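Local coordinates for protein hydrogenase maturation factor (Thermoanaerobacter tengcongensis, PDB 3VTI) that serves in [NiFe]-hydrogenase maturation, where HypF carbamoylates it on sulfur and it probably dehydrates that group, with ATP, toward the nitrile that becomes cyanide, at residues R18-D22 / V136-N140; T72-I76 / F121-S125; G182-L187 / I268-H272; A206-Y210 / I301-P305; G219-E225 / L289-I295. All coordinates share one frame; numbering follows the deposited sequence.

Contact 1: R18-D22 / V136-N140. With MG (magnesium ion), chain K.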
# COMPACT_ATOMS: atom_id res chain seq x y z
N ARG C 18 17.63 -15.74 -9.61
CA ARG C 18 18.19 -15.72 -10.98
C ARG C 18 17.28 -16.39 -12.01
O ARG C 18 17.27 -15.98 -13.19
CB ARG C 18 19.56 -16.41 -11.02
CG ARG C 18 20.72 -15.55 -10.56
CD ARG C 18 22.04 -16.28 -10.73
NE ARG C 18 23.14 -15.46 -10.22
CZ ARG C 18 24.43 -15.72 -10.42
NH1 ARG C 18 24.81 -16.79 -11.12
NH2 ARG C 18 25.34 -14.91 -9.90
N ALA C 19 16.56 -17.41 -11.57
CA ALA C 19 15.67 -18.19 -12.43
C ALA C 19 14.50 -17.35 -12.95
O ALA C 19 14.09 -17.53 -14.09
CB ALA C 19 15.17 -19.42 -11.70
N MET C 20 14.00 -16.43 -12.12
CA MET C 20 12.88 -15.54 -12.48
C MET C 20 11.60 -16.31 -12.81
O MET C 20 10.92 -16.03 -13.82
CB MET C 20 13.28 -14.62 -13.63
CG MET C 20 14.11 -13.42 -13.23
SD MET C 20 14.66 -12.52 -14.69
CE MET C 20 16.26 -13.25 -14.96
N GLU C 21 11.28 -17.28 -11.95
CA GLU C 21 10.09 -18.12 -12.08
C GLU C 21 8.86 -17.44 -11.46
O GLU C 21 9.00 -16.52 -10.66
CB GLU C 21 10.31 -19.47 -11.40
CG GLU C 21 11.53 -20.27 -11.87
CD GLU C 21 11.32 -20.97 -13.20
OE1 GLU C 21 10.23 -20.85 -13.79
OE2 GLU C 21 12.26 -21.66 -13.66
N ASP C 22 7.68 -17.92 -11.84
CA ASP C 22 6.41 -17.52 -11.22
C ASP C 22 6.36 -17.95 -9.76
O ASP C 22 5.65 -17.35 -8.96
CB ASP C 22 5.23 -18.18 -11.94
CG ASP C 22 4.90 -17.52 -13.27
OD1 ASP C 22 4.16 -16.51 -13.26
OD2 ASP C 22 5.38 -18.03 -14.32
N VAL C 136 7.80 -27.72 -15.16
CA VAL C 136 7.40 -26.51 -15.83
C VAL C 136 8.27 -25.37 -15.34
O VAL C 136 8.38 -25.16 -14.13
CB VAL C 136 5.90 -26.19 -15.58
CG1 VAL C 136 5.42 -25.14 -16.53
CG2 VAL C 136 5.06 -27.46 -15.74
N SER C 137 8.87 -24.64 -16.27
CA SER C 137 9.83 -23.57 -15.98
C SER C 137 9.95 -22.68 -17.20
O SER C 137 9.89 -23.19 -18.33
CB SER C 137 11.19 -24.19 -15.61
OG SER C 137 12.28 -23.37 -16.00
N ILE C 138 10.15 -21.37 -17.01
CA ILE C 138 10.39 -20.44 -18.14
C ILE C 138 11.64 -20.75 -18.94
O ILE C 138 11.86 -20.14 -19.98
CB ILE C 138 10.51 -18.91 -17.75
CG1 ILE C 138 10.87 -18.73 -16.27
CG2 ILE C 138 9.28 -18.10 -18.16
CD1 ILE C 138 12.30 -19.05 -15.99
N LYS C 139 12.46 -21.67 -18.43
CA LYS C 139 13.68 -22.10 -19.12
C LYS C 139 13.50 -23.30 -20.06
O LYS C 139 14.45 -23.71 -20.73
CB LYS C 139 14.77 -22.43 -18.09
CG LYS C 139 15.55 -21.22 -17.62
CD LYS C 139 16.26 -21.47 -16.29
CE LYS C 139 15.27 -21.32 -15.12
NZ LYS C 139 15.84 -21.87 -13.85
N ASN C 140 12.28 -23.85 -20.11
CA ASN C 140 12.04 -25.16 -20.72
C ASN C 140 11.62 -25.17 -22.19
O ASN C 140 11.43 -26.24 -22.76
CB ASN C 140 11.02 -25.97 -19.90
CG ASN C 140 11.64 -26.59 -18.64
OD1 ASN C 140 12.84 -26.47 -18.39
ND2 ASN C 140 10.81 -27.28 -17.86
MG MG K . 2.77 -14.87 -12.72
O HOH W 1 4.91 -14.19 -11.89
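E21 plugs its carboxylate into a polar turn at S137-K139, a side-chain-to-turn contact that ties the C-terminal end of helix 15-19 to the loop running from strand 120-130 to strand 146-149. The turn is of type I, closed by N140 N on S137 O, and also an ST turn, with K139 N bonded to S137 OG. Both carboxylate oxygens of E21 are used. I138 N meets OE1 of E21 on its syn side at 3.3 Å, while S137 OG donates to the syn lone pair of E21 OE2 at 2.9 Å. The bend at chi2 (-78°) brings the group round to the turn, and K139 NZ completes the grip with a salt bridge, 3.6 Å from E21 OE2. I138 CG1 packs beside it, 3.6 Å from M20 O. With an alanine at the E21 position, S137 OG and I138 N would probably lose their acceptor and K139 its counter-charge. Next along the chain stands D22, a magnesium ligand together with D60 and D199; R198 makes a salt bridge to D22 OD2 and a hydrogen bond to M20 O, while D22 OD1 lies 2.2 Å from the magnesium ion.

Contact 2: T72-I76 / F121-S125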
# COMPACT_ATOMS: atom_id res chain seq x y z
N THR C 72 -1.46 -17.22 2.31
CA THR C 72 -1.43 -16.24 3.37
C THR C 72 -2.07 -14.98 2.84
O THR C 72 -2.04 -14.73 1.64
CB THR C 72 -0.00 -15.95 3.80
OG1 THR C 72 0.77 -15.62 2.65
CG2 THR C 72 0.62 -17.17 4.51
N ALA C 73 -2.68 -14.20 3.73
CA ALA C 73 -3.32 -12.95 3.33
C ALA C 73 -2.91 -11.81 4.25
O ALA C 73 -3.21 -11.83 5.44
CB ALA C 73 -4.83 -13.10 3.28
N ALA C 74 -2.22 -10.82 3.69
CA ALA C 74 -1.82 -9.65 4.43
C ALA C 74 -2.56 -8.42 3.92
O ALA C 74 -2.61 -8.16 2.72
CB ALA C 74 -0.33 -9.46 4.36
N PHE C 75 -3.15 -7.67 4.86
CA PHE C 75 -3.95 -6.50 4.57
C PHE C 75 -3.32 -5.27 5.19
O PHE C 75 -3.00 -5.26 6.38
CB PHE C 75 -5.35 -6.65 5.16
CG PHE C 75 -6.12 -7.83 4.65
CD1 PHE C 75 -6.04 -9.06 5.30
CD2 PHE C 75 -6.95 -7.71 3.54
CE1 PHE C 75 -6.76 -10.16 4.85
CE2 PHE C 75 -7.67 -8.79 3.08
CZ PHE C 75 -7.57 -10.03 3.74
N ILE C 76 -3.14 -4.23 4.38
CA ILE C 76 -2.66 -2.95 4.87
C ILE C 76 -3.77 -1.92 4.62
O ILE C 76 -4.04 -1.59 3.47
CB ILE C 76 -1.32 -2.55 4.20
CG1 ILE C 76 -0.25 -3.62 4.47
CG2 ILE C 76 -0.87 -1.17 4.68
CD1 ILE C 76 1.01 -3.53 3.63
N PHE C 121 -4.27 -1.99 0.46
CA PHE C 121 -3.46 -2.94 -0.33
C PHE C 121 -3.54 -4.32 0.29
O PHE C 121 -3.73 -4.46 1.50
CB PHE C 121 -1.99 -2.51 -0.42
CG PHE C 121 -1.78 -1.18 -1.08
CD1 PHE C 121 -2.52 -0.80 -2.19
CD2 PHE C 121 -0.81 -0.31 -0.60
CE1 PHE C 121 -2.32 0.42 -2.80
CE2 PHE C 121 -0.61 0.92 -1.20
CZ PHE C 121 -1.36 1.29 -2.30
N ILE C 122 -3.38 -5.34 -0.54
CA ILE C 122 -3.37 -6.72 -0.08
C ILE C 122 -2.18 -7.48 -0.67
O ILE C 122 -1.92 -7.41 -1.88
CB ILE C 122 -4.70 -7.44 -0.41
CG1 ILE C 122 -5.89 -6.68 0.20
CG2 ILE C 122 -4.68 -8.87 0.10
CD1 ILE C 122 -7.22 -6.95 -0.48
N ASN C 123 -1.48 -8.21 0.19
CA ASN C 123 -0.48 -9.16 -0.27
C ASN C 123 -0.92 -10.59 0.02
O ASN C 123 -1.44 -10.87 1.10
CB ASN C 123 0.88 -8.90 0.36
CG ASN C 123 1.93 -9.89 -0.10
OD1 ASN C 123 1.95 -11.04 0.34
ND2 ASN C 123 2.79 -9.47 -1.03
N THR C 124 -0.72 -11.48 -0.93
CA THR C 124 -0.97 -12.89 -0.70
C THR C 124 0.26 -13.70 -1.06
O THR C 124 0.94 -13.40 -2.06
CB THR C 124 -2.19 -13.42 -1.50
OG1 THR C 124 -2.10 -13.01 -2.87
CG2 THR C 124 -3.48 -12.89 -0.91
N SER C 125 0.56 -14.71 -0.24
CA SER C 125 1.55 -15.72 -0.61
C SER C 125 0.87 -17.07 -0.75
O SER C 125 -0.21 -17.29 -0.19
CB SER C 125 2.68 -15.81 0.41
OG SER C 125 3.26 -14.53 0.62
O HOH W 2 0.96 -12.62 2.61
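F75 and I122 lie side by side on one face of the sheet, pointing the same way, with I122 CG1 3.7 Å from F75 CD2 and set obliquely to the ring. With CG anti to its carbonyl carbon (chi1 -60°), F75 stands its ring up from the strand beside the isoleucine, and both reach M93 of helix 83-100. On the same face A73 CB lies 4.4 Å from T124 CG2, while T124 OG1 turns to T57 OG1 and A53 O of helix 49-60. The backbones form an antiparallel ladder: T72-S125, A74-N123 and I76-F121 are hydrogen-bonded pairs, A73-T124 and F75-I122 non-hydrogen-bonded ones. A74 N to N123 O is almost straight, 2.7 Å and 174°. These are adjacent inner strands of the five-stranded sheet of the N-terminal AIR synthase-like domain, and the face bearing T72, A74, N123 and S125 meets a second subunit, as in dimers of the PurM family. There A74 packs on N123 of the second subunit and S125 OG bonds to S125 OG of the second subunit. T72 OG1 sits between its own N and carbonyl carbon (chi1 52°), which brings it to S125 N of the neighbouring strand, from which it accepts a weak bond. Water 2 bridges two hydrogen-bonded pairs, T72-S125 and A74-N123, passing the A73-T124 pair between them; it lies 3.0 Å from T72 OG1 and donates to N123 OD1 at 2.9 Å. The other end of that amide, N123 ND2, bonds to S36 OG and T34 OG1.

Contact 3: G182-L187 / I268-H272; sequences GLIEKL and IMKSH
K186 reaches across from helix 181-187 and touches three residues at the end of helix 262-270. Its CB rests against I268 CG2 at 3.6 Å, and the same methyl group also nestles against the K186 carbonyl. Further out, K186 CD comes up to the edge of the H272 ring, near its plane, 3.7 Å from CD2 of H272. The chain then bends at chi3 (86°), which carries NZ past the ring to donate to S271 OG at 3.1 Å. That hydroxyl in turn donates to I268 O at 3.1 Å, from above the carbonyl plane, so the ammonium group is linked through it to the last turn of the helix, whose C-terminal dipole it would probably complement. The H272 ring has L183 over one face: L183 CB is 3.8 Å from the ring centroid and 10° off the normal, a CH-pi contact. H272 ND1 accepts from Y274 N, which helps fix the ring's rotation. On the inner side M269 CG lies against CD1 of both L183 and L187. Short helix 181-187 thus packs along its length against the C-terminal end of helix 262-270 and the residues after it, in the AIR synthase-like alpha/beta C-terminal domain, with L187 directed onto I194 of the seven-stranded sheet.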
# COMPACT_ATOMS: atom_id res chain seq x y z
N GLY C 182 -7.57 -25.33 -11.76
CA GLY C 182 -8.40 -26.41 -12.31
C GLY C 182 -8.04 -26.73 -13.75
O GLY C 182 -7.89 -27.90 -14.12
N LEU C 183 -7.89 -25.68 -14.56
CA LEU C 183 -7.47 -25.83 -15.95
C LEU C 183 -6.05 -26.40 -16.05
O LEU C 183 -5.78 -27.29 -16.87
CB LEU C 183 -7.59 -24.48 -16.67
CG LEU C 183 -7.13 -24.33 -18.12
CD1 LEU C 183 -8.05 -23.42 -18.88
CD2 LEU C 183 -5.73 -23.79 -18.17
N ILE C 184 -5.15 -25.87 -15.22
CA ILE C 184 -3.77 -26.34 -15.17
C ILE C 184 -3.70 -27.82 -14.74
O ILE C 184 -2.94 -28.61 -15.31
CB ILE C 184 -2.91 -25.40 -14.29
CG1 ILE C 184 -2.77 -24.04 -14.99
CG2 ILE C 184 -1.54 -25.98 -14.01
CD1 ILE C 184 -2.25 -22.89 -14.11
N GLU C 185 -4.51 -28.20 -13.75
CA GLU C 185 -4.60 -29.59 -13.33
C GLU C 185 -4.92 -30.54 -14.51
O GLU C 185 -4.35 -31.64 -14.61
CB GLU C 185 -5.63 -29.76 -12.21
CG GLU C 185 -5.74 -31.19 -11.64
CD GLU C 185 -6.78 -31.32 -10.54
OE1 GLU C 185 -6.46 -31.04 -9.36
OE2 GLU C 185 -7.93 -31.70 -10.86
N LYS C 186 -5.81 -30.12 -15.40
CA LYS C 186 -6.18 -30.94 -16.56
C LYS C 186 -5.07 -30.93 -17.62
O LYS C 186 -4.93 -31.89 -18.37
CB LYS C 186 -7.51 -30.51 -17.19
CG LYS C 186 -8.72 -30.69 -16.28
CD LYS C 186 -10.00 -30.15 -16.92
CE LYS C 186 -10.66 -31.19 -17.83
NZ LYS C 186 -11.57 -30.55 -18.83
N LEU C 187 -4.30 -29.85 -17.67
CA LEU C 187 -3.16 -29.77 -18.58
C LEU C 187 -2.03 -30.66 -18.09
O LEU C 187 -1.36 -31.29 -18.89
CB LEU C 187 -2.67 -28.33 -18.74
CG LEU C 187 -3.35 -27.44 -19.77
CD1 LEU C 187 -2.96 -25.97 -19.57
CD2 LEU C 187 -3.04 -27.88 -21.20
N ILE C 268 -7.93 -30.13 -24.23
CA ILE C 268 -8.02 -30.14 -22.77
C ILE C 268 -8.52 -28.79 -22.27
O ILE C 268 -9.36 -28.74 -21.36
CB ILE C 268 -6.67 -30.51 -22.11
CG1 ILE C 268 -6.43 -32.02 -22.17
CG2 ILE C 268 -6.60 -30.01 -20.65
CD1 ILE C 268 -4.99 -32.43 -21.95
N MET C 269 -8.02 -27.71 -22.86
CA MET C 269 -8.46 -26.37 -22.48
C MET C 269 -9.88 -26.11 -22.94
O MET C 269 -10.70 -25.69 -22.15
CB MET C 269 -7.50 -25.30 -23.01
CG MET C 269 -6.22 -25.23 -22.22
SD MET C 269 -5.13 -23.88 -22.70
CE MET C 269 -4.37 -24.56 -24.17
N LYS C 270 -10.17 -26.38 -24.21
CA LYS C 270 -11.50 -26.10 -24.78
C LYS C 270 -12.66 -26.81 -24.07
O LYS C 270 -13.82 -26.42 -24.23
CB LYS C 270 -11.54 -26.37 -26.29
CG LYS C 270 -11.01 -25.21 -27.12
CD LYS C 270 -11.55 -25.23 -28.55
CE LYS C 270 -11.13 -23.97 -29.32
NZ LYS C 270 -11.60 -22.68 -28.70
N SER C 271 -12.35 -27.85 -23.31
CA SER C 271 -13.37 -28.61 -22.60
C SER C 271 -13.44 -28.17 -21.13
O SER C 271 -14.07 -28.83 -20.31
CB SER C 271 -13.07 -30.10 -22.70
OG SER C 271 -11.94 -30.43 -21.91
N HIS C 272 -12.78 -27.05 -20.82
CA HIS C 272 -12.79 -26.48 -19.48
C HIS C 272 -13.41 -25.09 -19.50
O HIS C 272 -13.15 -24.30 -20.42
CB HIS C 272 -11.37 -26.42 -18.91
CG HIS C 272 -11.30 -26.00 -17.48
ND1 HIS C 272 -11.41 -24.69 -17.08
CD2 HIS C 272 -11.13 -26.72 -16.34
CE1 HIS C 272 -11.31 -24.62 -15.77
NE2 HIS C 272 -11.14 -25.84 -15.30

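Contact 4: A206-Y210 / I301-P305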
# COMPACT_ATOMS: atom_id res chain seq x y z
N ALA C 206 2.87 -10.11 -24.60
CA ALA C 206 4.16 -9.68 -25.14
C ALA C 206 5.30 -9.95 -24.16
O ALA C 206 6.32 -10.55 -24.53
CB ALA C 206 4.12 -8.20 -25.52
N GLU C 207 5.11 -9.53 -22.91
CA GLU C 207 6.13 -9.61 -21.87
C GLU C 207 6.47 -11.06 -21.52
O GLU C 207 7.65 -11.41 -21.40
CB GLU C 207 5.70 -8.81 -20.65
CG GLU C 207 6.72 -8.72 -19.52
CD GLU C 207 7.99 -7.99 -19.90
OE1 GLU C 207 7.94 -6.98 -20.66
OE2 GLU C 207 9.07 -8.43 -19.44
N VAL C 208 5.44 -11.89 -21.37
CA VAL C 208 5.62 -13.32 -21.18
C VAL C 208 6.51 -13.95 -22.27
O VAL C 208 7.48 -14.65 -21.96
CB VAL C 208 4.25 -14.06 -21.11
CG1 VAL C 208 4.42 -15.59 -21.27
CG2 VAL C 208 3.51 -13.73 -19.83
N LEU C 209 6.20 -13.68 -23.54
CA LEU C 209 6.94 -14.27 -24.65
C LEU C 209 8.41 -13.88 -24.58
O LEU C 209 9.29 -14.72 -24.80
CB LEU C 209 6.33 -13.88 -26.01
CG LEU C 209 4.87 -14.23 -26.32
CD1 LEU C 209 4.43 -13.67 -27.66
CD2 LEU C 209 4.58 -15.74 -26.25
N TYR C 210 8.68 -12.62 -24.25
CA TYR C 210 10.04 -12.11 -24.08
C TYR C 210 10.74 -12.78 -22.90
O TYR C 210 11.95 -13.03 -22.96
CB TYR C 210 10.04 -10.59 -23.89
CG TYR C 210 10.17 -9.83 -25.18
CD1 TYR C 210 11.43 -9.59 -25.75
CD2 TYR C 210 9.05 -9.35 -25.85
CE1 TYR C 210 11.56 -8.89 -26.95
CE2 TYR C 210 9.17 -8.64 -27.04
CZ TYR C 210 10.42 -8.42 -27.59
OH TYR C 210 10.54 -7.73 -28.78
N ILE C 301 8.80 -7.60 -35.60
CA ILE C 301 9.12 -7.83 -34.19
C ILE C 301 8.01 -7.29 -33.29
O ILE C 301 7.42 -6.25 -33.57
CB ILE C 301 10.50 -7.22 -33.77
CG1 ILE C 301 10.56 -5.70 -34.00
CG2 ILE C 301 11.65 -7.92 -34.48
CD1 ILE C 301 10.33 -4.86 -32.75
N VAL C 302 7.73 -8.03 -32.22
CA VAL C 302 6.80 -7.56 -31.21
C VAL C 302 7.55 -6.58 -30.33
O VAL C 302 8.63 -6.88 -29.84
CB VAL C 302 6.25 -8.74 -30.38
CG1 VAL C 302 5.32 -8.23 -29.28
CG2 VAL C 302 5.53 -9.74 -31.28
N ASP C 303 6.98 -5.39 -30.16
CA ASP C 303 7.60 -4.35 -29.33
C ASP C 303 7.37 -4.64 -27.85
O ASP C 303 6.33 -5.18 -27.47
CB ASP C 303 7.04 -2.98 -29.70
CG ASP C 303 7.40 -2.57 -31.14
OD1 ASP C 303 8.59 -2.30 -31.41
OD2 ASP C 303 6.49 -2.53 -31.99
N ARG C 304 8.36 -4.30 -27.02
CA ARG C 304 8.26 -4.52 -25.58
C ARG C 304 7.58 -3.33 -24.85
O ARG C 304 7.96 -2.18 -25.08
CB ARG C 304 9.63 -4.82 -24.98
CG ARG C 304 9.57 -5.40 -23.57
CD ARG C 304 10.93 -5.47 -22.90
NE ARG C 304 11.58 -6.77 -23.11
CZ ARG C 304 12.53 -7.27 -22.32
NH1 ARG C 304 12.96 -6.58 -21.26
NH2 ARG C 304 13.07 -8.45 -22.59
N PRO C 305 6.58 -3.62 -23.98
CA PRO C 305 5.85 -2.60 -23.18
C PRO C 305 6.75 -1.65 -22.38
O PRO C 305 6.75 -0.43 -22.58
CB PRO C 305 5.00 -3.45 -22.21
CG PRO C 305 4.82 -4.75 -22.90
CD PRO C 305 6.02 -4.97 -23.78
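Y210 is the large bump of this contact, its ring pushed out from helix 204-216 with V302 at its edge and R304 over a face. V302 O lies in the ring plane, where the Y210 hydroxyl bonds to it; the modelled separation is too short to be taken literally. Alongside, Y210 CE2 packs at 4.4 Å from V302 CB. R304 bends at chi3 (-92°) to lay its NE over the ring, but the guanidinium group stands nearly upright on it, the two planes 82° apart, and turns an edge to Y210: R304 NH2 is 3.7 Å from Y210 CD1. One helical turn earlier the surface is hollow, because A206 has only a methyl group there. Into this dip come V302 CG1, 3.9 Å from A206 CB, and the proline ring, with P305 CD 4.1 Å from the same CB. E207 flanks the arginine, setting OE1 against its aliphatic part, 3.7 Å from R304 CG. This oxygen lies well out of the guanidinium plane, 4.4 Å from R304 NE, so charge alone acts here. On the sheet side, L209 and V302 both reach V290 of strand 290-293. The whole belongs to the AIR synthase-like alpha/beta domain: a tail leaving strand 299-301, the outermost of this chain's sheet, crosses a sheet-covering helix, the side chain of E207 lying about 10 Å from the bound magnesium ion.

Contact 5: G219-E225 / L289-I295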
# COMPACT_ATOMS: atom_id res chain seq x y z
N GLY C 219 13.49 -18.06 -29.60
CA GLY C 219 12.59 -17.05 -30.14
C GLY C 219 11.17 -17.58 -30.21
O GLY C 219 10.95 -18.78 -30.06
N ILE C 220 10.21 -16.68 -30.43
CA ILE C 220 8.81 -17.08 -30.53
C ILE C 220 8.09 -16.33 -31.65
O ILE C 220 8.18 -15.10 -31.76
CB ILE C 220 8.03 -16.90 -29.19
CG1 ILE C 220 8.69 -17.71 -28.07
CG2 ILE C 220 6.58 -17.35 -29.35
CD1 ILE C 220 7.96 -17.70 -26.75
N LYS C 221 7.41 -17.10 -32.47
CA LYS C 221 6.61 -16.55 -33.52
C LYS C 221 5.15 -16.77 -33.26
O LYS C 221 4.70 -17.87 -33.09
CB LYS C 221 7.00 -17.16 -34.85
CG LYS C 221 6.28 -16.56 -36.01
CD LYS C 221 7.03 -16.81 -37.29
CE LYS C 221 8.14 -15.83 -37.49
NZ LYS C 221 7.90 -14.94 -38.63
N ILE C 222 4.41 -15.69 -33.25
CA ILE C 222 2.96 -15.76 -33.14
C ILE C 222 2.22 -15.27 -34.40
O ILE C 222 2.79 -14.62 -35.28
CB ILE C 222 2.42 -15.06 -31.86
CG1 ILE C 222 2.71 -13.56 -31.88
CG2 ILE C 222 2.99 -15.74 -30.61
CD1 ILE C 222 2.09 -12.78 -30.72
N TYR C 223 0.93 -15.61 -34.47
CA TYR C 223 0.13 -15.35 -35.66
C TYR C 223 -1.05 -14.45 -35.34
O TYR C 223 -1.91 -14.80 -34.53
CB TYR C 223 -0.29 -16.67 -36.34
CG TYR C 223 0.91 -17.44 -36.85
CD1 TYR C 223 1.36 -17.27 -38.16
CD2 TYR C 223 1.62 -18.31 -36.02
CE1 TYR C 223 2.49 -17.96 -38.63
CE2 TYR C 223 2.74 -19.00 -36.47
CZ TYR C 223 3.17 -18.82 -37.78
OH TYR C 223 4.28 -19.50 -38.23
N GLU C 224 -1.07 -13.28 -35.97
CA GLU C 224 -2.12 -12.28 -35.78
C GLU C 224 -3.53 -12.85 -35.87
O GLU C 224 -4.33 -12.67 -34.95
CB GLU C 224 -1.94 -11.14 -36.80
CG GLU C 224 -2.94 -10.01 -36.65
CD GLU C 224 -2.68 -8.89 -37.63
OE1 GLU C 224 -2.65 -9.15 -38.87
OE2 GLU C 224 -2.50 -7.74 -37.17
N GLU C 225 -3.83 -13.54 -36.97
CA GLU C 225 -5.14 -14.14 -37.22
C GLU C 225 -5.58 -15.18 -36.19
O GLU C 225 -6.76 -15.48 -36.07
CB GLU C 225 -5.19 -14.78 -38.62
CG GLU C 225 -3.97 -15.63 -38.99
CD GLU C 225 -2.79 -14.77 -39.46
OE1 GLU C 225 -2.96 -14.05 -40.46
OE2 GLU C 225 -1.71 -14.81 -38.83
N LEU C 289 14.43 -14.11 -31.15
CA LEU C 289 13.56 -12.97 -31.42
C LEU C 289 12.08 -13.28 -31.20
O LEU C 289 11.63 -14.43 -31.32
CB LEU C 289 13.76 -12.48 -32.85
CG LEU C 289 14.99 -11.66 -33.26
CD1 LEU C 289 15.19 -10.45 -32.33
CD2 LEU C 289 16.27 -12.51 -33.34
N VAL C 290 11.32 -12.24 -30.88
CA VAL C 290 9.88 -12.35 -30.70
C VAL C 290 9.18 -11.64 -31.85
O VAL C 290 9.19 -10.41 -31.93
CB VAL C 290 9.41 -11.79 -29.32
CG1 VAL C 290 7.89 -11.98 -29.15
CG2 VAL C 290 10.16 -12.46 -28.19
N THR C 291 8.58 -12.44 -32.73
CA THR C 291 8.01 -11.94 -33.98
C THR C 291 6.53 -12.30 -34.14
O THR C 291 6.07 -13.32 -33.66
CB THR C 291 8.79 -12.49 -35.20
OG1 THR C 291 8.70 -13.92 -35.24
CG2 THR C 291 10.26 -12.07 -35.15
N ILE C 292 5.79 -11.44 -34.84
CA ILE C 292 4.39 -11.69 -35.15
C ILE C 292 4.14 -11.64 -36.66
O ILE C 292 4.54 -10.69 -37.34
CB ILE C 292 3.44 -10.71 -34.40
CG1 ILE C 292 1.97 -11.01 -34.74
CG2 ILE C 292 3.80 -9.26 -34.68
CD1 ILE C 292 0.96 -10.23 -33.94
N ASN C 293 3.47 -12.67 -37.17
CA ASN C 293 3.11 -12.74 -38.58
C ASN C 293 1.69 -12.28 -38.82
O ASN C 293 0.76 -12.73 -38.13
CB ASN C 293 3.28 -14.17 -39.11
CG ASN C 293 4.63 -14.40 -39.77
OD1 ASN C 293 5.65 -13.89 -39.33
ND2 ASN C 293 4.63 -15.19 -40.85
N THR C 294 1.51 -11.38 -39.78
CA THR C 294 0.18 -10.95 -40.21
C THR C 294 -0.32 -11.89 -41.32
O THR C 294 0.38 -12.84 -41.70
CB THR C 294 0.18 -9.49 -40.72
OG1 THR C 294 0.88 -9.41 -41.97
CG2 THR C 294 0.83 -8.54 -39.71
N ILE C 295 -1.53 -11.63 -41.81
CA ILE C 295 -2.06 -12.34 -42.98
C ILE C 295 -1.12 -12.18 -44.19
O ILE C 295 -0.61 -11.08 -44.45
CB ILE C 295 -3.52 -11.89 -43.35
CG1 ILE C 295 -3.64 -10.36 -43.48
CG2 ILE C 295 -4.53 -12.42 -42.34
CD1 ILE C 295 -4.91 -9.87 -44.18
O HOH W 3 8.01 -15.08 -41.43
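K221 NZ is gripped by three partners: it donates to N293 OD1 at 2.6 Å and to water 3 at 2.8 Å, and also bonds to S299 OG. The lysine chain sets out with CG anti to N (chi1 -176°), runs past T291 OG1 and bends at chi3 to meet N293 from 38° above the plane of its amide carbonyl. Water 3 also takes a weak bond from N293 ND2. On the same face Y223 lies beside the asparagine, CD1 of Y223 3.8 Å from CB of N293. A leucine in place of K221 would probably cost N293 OD1 its lysine donor and leave the amide freer to turn. Underneath runs a parallel ladder with alternating bonds: I220 N to L289 O, T291 N to I220 O, I222 N to T291 O, N293 N to I222 O at 2.8 Å, and E224 N to N293 O. The opposite face is apolar, I222 CG1 packing 3.9 Å from I292 CB. Within the seven-stranded sheet, strand 219-223 also pairs with antiparallel strand 279-285 and strand 290-293 with strand 299-301, while helix 204-216 lies over I220, I222 and V290.

Overall arrangement
From the N terminus, the chain leaves helix 15-19 and passes through the first sheet, where contact 2 pairs two strands; contact 1 closes the wider loop around it on reaching 136-140. Contacts 3, 4 and 5 then follow within the second half. Contact 3 crosses contacts 4 and 5, their segments alternating, whereas contact 5 falls within the longer loop that contact 4 shuts at the last modelled residues. Contacts 4 and 5 touch, V302 N lying 2.8 Å from V290 O, so tail, helix 204-216 and sheet form one block. Contact 2, at the dimer-forming sheet, lies about 38 Å from contact 5, centre to centre, and contact 1 links the two halves near the magnesium site.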